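Side-chain contact in acyl-CoA dehydrogenase (Thermus thermophilus, PDB 2Z1Q), which probably catalyses the FAD-dependent oxidation of saturated acyl-CoA to 2,3-dehydroacyl-CoA, passing the electrons on to an acceptor: residues B[144-149]-B[254-259]. Residues are numbered along the deposited sequence; the frame is centred on the assembly and turned at random.
Sequences AAYCLT and KIAFNV. With FAD (flavin-adenine dinucleotide), chain D.
Tyr146, next to last in strand 144-147, reaches across to Ala256 and Val259 on the first turns of helix 252-288, a worked example of one residue serving a cofactor with its backbone and a neighbouring domain with its side chain. From CB the chain runs with CG anti to the backbone N (chi1 -170°), which carries the ring off the strand toward the helix. Along the ring, CD2 stays near the flavin, 3.9 Å from FAD O2, and FAD N3 lies at the ring edge, in its plane. Farther out, CZ meets CG2 of Val259 at 4.1 Å, this methyl approaching the ring obliquely. The hydroxyl then settles on the helix backbone, with OH 3.3 Å from CA of Ala256. Water 1 joins the two segments, hydrogen-bonded to Tyr146 OH and donating to Ala256 O at 2.8 Å, while no direct hydrogen bond crosses between them. Beside the tyrosine, Leu148 adds an apolar touch, its CD2 lying 4.0 Å from CB of Ala256. A leucine in place of Tyr146 would probably leave water 1 without its hydroxyl partner and open a gap over Ala256 and Val259. The backbone meanwhile grips the pyrimidine end of the flavin: FAD N3 donates to Tyr146 O, and FAD O2 accepts from both Leu148 N and Thr149 N, the latter bond nearly straight at 174°. Thr149 OG1 adds a 2.7 Å hydrogen bond to the ribityl hydroxyl FAD O2'. Phe194 and Pro120 also pack on the tyrosine. This is the flavin site of the acyl-CoA dehydrogenase fold, where the end of a strand of the middle β-domain and the loop that follows it bind the isoalloxazine and rest against the first long helix of the C-terminal domain.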
loop_
_atom_site.group_PDB
_atom_site.type_symbol
_atom_site.label_atom_id
_atom_site.label_comp_id
_atom_site.label_asym_id
_atom_site.label_seq_id
_atom_site.Cartn_x
_atom_site.Cartn_y
_atom_site.Cartn_z
ATOM N N ALA B 144 -13.899 26.120 12.501
ATOM C CA ALA B 144 -12.678 26.803 12.106
ATOM C C ALA B 144 -11.898 26.077 10.997
ATOM O O ALA B 144 -12.030 24.870 10.821
ATOM C CB ALA B 144 -11.790 27.029 13.342
ATOM N N ALA B 145 -11.110 26.847 10.246
ATOM C CA ALA B 145 -10.290 26.316 9.161
ATOM C C ALA B 145 -8.890 26.912 9.279
ATOM O O ALA B 145 -8.709 28.006 9.825
ATOM C CB ALA B 145 -10.899 26.663 7.807
ATOM N N TYR B 146 -7.911 26.195 8.740
ATOM C CA TYR B 146 -6.508 26.590 8.796
ATOM C C TYR B 146 -5.991 26.720 7.367
ATOM O O TYR B 146 -6.011 25.752 6.607
ATOM C CB TYR B 146 -5.743 25.486 9.523
ATOM C CG TYR B 146 -4.322 25.797 9.888
ATOM C CD1 TYR B 146 -4.023 26.677 10.921
ATOM C CD2 TYR B 146 -3.268 25.138 9.255
ATOM C CE1 TYR B 146 -2.700 26.888 11.327
ATOM C CE2 TYR B 146 -1.960 25.336 9.643
ATOM C CZ TYR B 146 -1.677 26.208 10.679
ATOM O OH TYR B 146 -0.369 26.388 11.062
ATOM N N CYS B 147 -5.510 27.904 7.015
ATOM C CA CYS B 147 -5.036 28.148 5.663
ATOM C C CYS B 147 -3.560 28.492 5.589
ATOM O O CYS B 147 -3.170 29.655 5.636
ATOM C CB CYS B 147 -5.871 29.258 5.021
ATOM S SG CYS B 147 -7.483 28.745 4.667
ATOM N N LEU B 148 -2.748 27.457 5.436
ATOM C CA LEU B 148 -1.319 27.618 5.366
ATOM C C LEU B 148 -0.756 27.230 4.004
ATOM O O LEU B 148 -0.031 27.995 3.391
ATOM C CB LEU B 148 -0.667 26.782 6.463
ATOM C CG LEU B 148 0.859 26.738 6.447
ATOM C CD1 LEU B 148 1.382 28.153 6.331
ATOM C CD2 LEU B 148 1.389 26.066 7.706
ATOM N N THR B 149 -1.105 26.034 3.553
ATOM C CA THR B 149 -0.623 25.512 2.282
ATOM C C THR B 149 -1.075 26.318 1.058
ATOM O O THR B 149 -2.173 26.861 1.031
ATOM C CB THR B 149 -1.068 24.035 2.118
ATOM O OG1 THR B 149 -0.449 23.236 3.134
ATOM C CG2 THR B 149 -0.672 23.501 0.752
ATOM N N LYS B 254 5.990 30.433 14.409
ATOM C CA LYS B 254 5.778 29.862 15.733
ATOM C C LYS B 254 4.440 29.136 15.830
ATOM O O LYS B 254 4.361 28.044 16.392
ATOM C CB LYS B 254 5.847 30.950 16.810
ATOM C CG LYS B 254 7.202 31.632 16.943
ATOM C CD LYS B 254 7.232 32.579 18.137
ATOM C CE LYS B 254 8.578 33.297 18.245
ATOM N NZ LYS B 254 8.684 34.167 19.453
ATOM N N ILE B 255 3.393 29.746 15.284
ATOM C CA ILE B 255 2.067 29.143 15.329
ATOM C C ILE B 255 2.081 27.822 14.567
ATOM O O ILE B 255 1.711 26.774 15.102
ATOM C CB ILE B 255 1.006 30.087 14.708
ATOM C CG1 ILE B 255 1.102 31.466 15.371
ATOM C CG2 ILE B 255 -0.396 29.508 14.904
ATOM C CD1 ILE B 255 0.251 32.546 14.726
ATOM N N ALA B 256 2.537 27.878 13.320
ATOM C CA ALA B 256 2.595 26.700 12.471
ATOM C C ALA B 256 3.368 25.537 13.083
ATOM O O ALA B 256 2.929 24.392 13.008
ATOM C CB ALA B 256 3.203 27.060 11.131
ATOM N N PHE B 257 4.512 25.826 13.698
ATOM C CA PHE B 257 5.317 24.757 14.277
ATOM C C PHE B 257 4.701 24.133 15.528
ATOM O O PHE B 257 4.755 22.920 15.705
ATOM C CB PHE B 257 6.745 25.262 14.568
ATOM C CG PHE B 257 7.490 25.732 13.332
ATOM C CD1 PHE B 257 7.354 25.058 12.114
ATOM C CD2 PHE B 257 8.334 26.837 13.386
ATOM C CE1 PHE B 257 8.046 25.484 10.974
ATOM C CE2 PHE B 257 9.034 27.268 12.250
ATOM C CZ PHE B 257 8.889 26.590 11.045
ATOM N N ASN B 258 4.093 24.942 16.385
ATOM C CA ASN B 258 3.496 24.390 17.594
ATOM C C ASN B 258 2.247 23.569 17.388
ATOM O O ASN B 258 2.026 22.589 18.109
ATOM C CB ASN B 258 3.205 25.485 18.612
ATOM C CG ASN B 258 4.456 25.959 19.299
ATOM O OD1 ASN B 258 5.080 26.927 18.872
ATOM N ND2 ASN B 258 4.854 25.257 20.353
ATOM N N VAL B 259 1.414 23.942 16.422
ATOM C CA VAL B 259 0.206 23.163 16.203
ATOM C C VAL B 259 0.569 21.779 15.652
ATOM O O VAL B 259 -0.107 20.795 15.941
ATOM C CB VAL B 259 -0.788 23.894 15.265
ATOM C CG1 VAL B 259 -1.149 25.252 15.883
ATOM C CG2 VAL B 259 -0.198 24.057 13.870
HETATM P PA FAD D . 4.837 17.899 -2.512
HETATM O O1A FAD D . 3.558 17.233 -2.516
HETATM O O2A FAD D . 5.030 19.464 -2.766
HETATM O O5B FAD D . 5.987 17.187 -1.722
HETATM C C5B FAD D . 6.502 16.104 -2.495
HETATM C C4B FAD D . 7.662 15.698 -1.614
HETATM O O4B FAD D . 7.804 16.075 -0.304
HETATM C C3B FAD D . 8.396 14.298 -1.828
HETATM O O3B FAD D . 9.288 14.358 -2.948
HETATM C C2B FAD D . 9.075 14.326 -0.398
HETATM O O2B FAD D . 10.301 13.599 -0.269
HETATM C C1B FAD D . 9.152 15.824 -0.470
HETATM N N9A FAD D . 10.027 16.626 0.333
HETATM C C8A FAD D . 9.677 17.887 0.721
HETATM N N7A FAD D . 10.627 18.428 1.390
HETATM C C5A FAD D . 11.646 17.550 1.502
HETATM C C6A FAD D . 12.936 17.584 2.112
HETATM N N6A FAD D . 13.339 18.720 2.785
HETATM N N1A FAD D . 13.721 16.477 2.011
HETATM C C2A FAD D . 13.336 15.394 1.342
HETATM N N3A FAD D . 12.153 15.349 0.763
HETATM C C4A FAD D . 11.278 16.367 0.796
HETATM N N1 FAD D . -3.320 22.424 4.407
HETATM C C2 FAD D . -3.672 23.359 5.317
HETATM O O2 FAD D . -2.949 24.333 5.455
HETATM N N3 FAD D . -4.799 23.272 6.067
HETATM C C4 FAD D . -5.677 22.217 5.955
HETATM O O4 FAD D . -6.681 22.149 6.621
HETATM C C4X FAD D . -5.361 21.162 4.960
HETATM N N5 FAD D . -6.164 20.108 4.741
HETATM C C5X FAD D . -5.872 19.182 3.792
HETATM C C6 FAD D . -6.768 18.088 3.518
HETATM C C7 FAD D . -6.461 17.170 2.499
HETATM C C7M FAD D . -7.426 16.038 2.201
HETATM C C8 FAD D . -5.253 17.303 1.744
HETATM C C8M FAD D . -4.891 16.342 0.633
HETATM C C9 FAD D . -4.383 18.339 2.006
HETATM C C9A FAD D . -4.669 19.301 3.023
HETATM N N10 FAD D . -3.782 20.378 3.243
HETATM C C10 FAD D . -4.090 21.340 4.183
HETATM C "C1'" FAD D . -2.607 20.417 2.410
HETATM C "C2'" FAD D . -1.319 19.907 3.073
HETATM O "O2'" FAD D . -0.932 20.744 4.152
HETATM C "C3'" FAD D . -0.366 19.946 1.922
HETATM O "O3'" FAD D . -0.871 19.022 0.915
HETATM C "C4'" FAD D . 1.040 19.511 2.230
HETATM O "O4'" FAD D . 1.696 20.339 3.194
HETATM C "C5'" FAD D . 1.649 19.571 0.876
HETATM O "O5'" FAD D . 2.923 19.167 0.815
HETATM P P FAD D . 3.067 19.090 -0.780
HETATM O O1P FAD D . 1.950 18.248 -1.284
HETATM O O2P FAD D . 2.963 20.572 -1.445
HETATM O O3P FAD D . 4.517 18.365 -0.983
HETATM O O HOH W 1 1.414 24.049 10.726
#